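Local coordinates for pilin (Clostridioides difficile, PDB 6T8S), which is the major type IV pilin, the subunit that probably polymerises into the thin surface fibres known as type IV pili, at residues T55-E58 with S59-D62. Sequence-based numbering, arbitrary orientation. Where two conformers were deposited one is given.
Sequences TYME and SLPD
With CG beside its backbone N (chi1 -55°), Met-57 runs out nearly straight to SD (chi2 -166°), then bends at chi3 (78°), which carries CE over to Pro-61. Leu-60 answers with its own CG beside the backbone N, and its CD2 branch, rather than CD1, is the one presented to the methionine. These two choices illustrate how a bend in a surface loop can be packed from within by apolar side chains three and four residues apart. The sulfur of Met-57 lies 3.8 Å from CD2 of Leu-60, and the same methyl comes within 3.9 Å of Met-57 CB, lodging against both the root and the thioether of the longer chain. Further out, CE of Met-57 rests 3.7 Å from CD of Pro-61, and its SD is 4.1 Å from that ring carbon. Met-57 crosses each partner at roughly a right angle, and a single carbon of each, CD2 of Leu-60 and CD of Pro-61, makes the closest approach.

The chain bends at Glu-58 and Ser-59, whose side chains set off away from each other's segment, though each CB still touches its neighbour's backbone, and both residues are exposed. In type IV pilins a long N-terminal helix packs against an antiparallel sheet, and the connection between the two is the alpha-beta loop; the bend lies in it here, between helix 9-37 and strand 70-75. Met-57 also touches Ala-29 of that helix, while Tyr-56 touches Ala-29, Ser-32 and Tyr-33 and hydrogen-bonds through OH to Asp-36. Leu-60 meets Leu-50 and Glu-54, earlier in the same connection, and Asp-62 pairs through its backbone with Tyr-70 at the start of the strand.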
loop_
_atom_site.group_PDB
_atom_site.type_symbol
_atom_site.label_atom_id
_atom_site.label_comp_id
_atom_site.label_asym_id
_atom_site.label_seq_id
_atom_site.Cartn_x
_atom_site.Cartn_y
_atom_site.Cartn_z
ATOM N N THR A 55 -2.203 -1.647 -18.400
ATOM C CA THR A 55 -2.838 -2.618 -19.343
ATOM C C THR A 55 -3.872 -3.449 -18.570
ATOM O O THR A 55 -4.888 -3.862 -19.189
ATOM C CB THR A 55 -1.787 -3.480 -20.056
ATOM O OG1 THR A 55 -0.873 -2.588 -20.689
ATOM C CG2 THR A 55 -2.383 -4.408 -21.094
ATOM N N TYR A 56 -3.669 -3.668 -17.263
ATOM C CA TYR A 56 -4.432 -4.654 -16.447
ATOM C C TYR A 56 -5.582 -4.001 -15.663
ATOM O O TYR A 56 -6.390 -4.750 -15.089
ATOM C CB TYR A 56 -3.504 -5.388 -15.477
ATOM C CG TYR A 56 -2.472 -6.257 -16.151
ATOM C CD1 TYR A 56 -2.752 -7.575 -16.472
ATOM C CD2 TYR A 56 -1.223 -5.759 -16.503
ATOM C CE1 TYR A 56 -1.813 -8.389 -17.088
ATOM C CE2 TYR A 56 -0.280 -6.559 -17.130
ATOM C CZ TYR A 56 -0.571 -7.883 -17.421
ATOM O OH TYR A 56 0.341 -8.683 -18.057
ATOM N N MET A 57 -5.651 -2.666 -15.608
ATOM C CA MET A 57 -6.625 -1.945 -14.751
ATOM C C MET A 57 -7.419 -0.971 -15.619
ATOM O O MET A 57 -6.814 -0.146 -16.322
ATOM C CB MET A 57 -5.927 -1.204 -13.604
ATOM C CG MET A 57 -5.061 -2.126 -12.763
ATOM S SD MET A 57 -4.538 -1.394 -11.186
ATOM C CE MET A 57 -6.029 -1.590 -10.215
ATOM N N GLU A 58 -8.741 -1.054 -15.565
ATOM C CA GLU A 58 -9.615 -0.152 -16.354
ATOM C C GLU A 58 -9.441 1.269 -15.826
ATOM O O GLU A 58 -9.439 2.204 -16.641
ATOM C CB GLU A 58 -11.068 -0.598 -16.266
ATOM C CG GLU A 58 -11.307 -1.935 -16.935
ATOM C CD GLU A 58 -12.774 -2.279 -17.109
ATOM O OE1 GLU A 58 -13.425 -2.647 -16.122
ATOM O OE2 GLU A 58 -13.252 -2.179 -18.244
ATOM N N SER A 59 -9.283 1.410 -14.513
ATOM C CA SER A 59 -9.041 2.717 -13.857
ATOM C C SER A 59 -7.943 2.569 -12.802
ATOM O O SER A 59 -8.112 1.748 -11.897
ATOM C CB SER A 59 -10.320 3.246 -13.274
ATOM O OG SER A 59 -10.203 4.641 -13.050
ATOM N N LEU A 60 -6.862 3.341 -12.912
ATOM C CA LEU A 60 -5.718 3.260 -11.959
ATOM C C LEU A 60 -6.047 4.057 -10.705
ATOM O O LEU A 60 -6.357 5.239 -10.801
ATOM C CB LEU A 60 -4.454 3.820 -12.611
ATOM C CG LEU A 60 -3.834 2.960 -13.702
ATOM C CD1 LEU A 60 -2.747 3.736 -14.436
ATOM C CD2 LEU A 60 -3.288 1.670 -13.129
ATOM N N PRO A 61 -6.000 3.444 -9.501
ATOM C CA PRO A 61 -6.026 4.205 -8.254
ATOM C C PRO A 61 -4.842 5.183 -8.260
ATOM O O PRO A 61 -3.793 4.826 -8.762
ATOM C CB PRO A 61 -5.884 3.143 -7.162
ATOM C CG PRO A 61 -6.387 1.880 -7.817
ATOM C CD PRO A 61 -5.949 1.996 -9.263
ATOM N N ASP A 62 -5.051 6.385 -7.720
ATOM C CA ASP A 62 -4.074 7.507 -7.748
ATOM C C ASP A 62 -3.620 7.806 -6.311
ATOM O O ASP A 62 -2.414 7.666 -6.018
ATOM C CB ASP A 62 -4.706 8.726 -8.429
ATOM C CG ASP A 62 -3.821 9.961 -8.442
ATOM O OD1 ASP A 62 -2.602 9.808 -8.623
ATOM O OD2 ASP A 62 -4.363 11.064 -8.256
#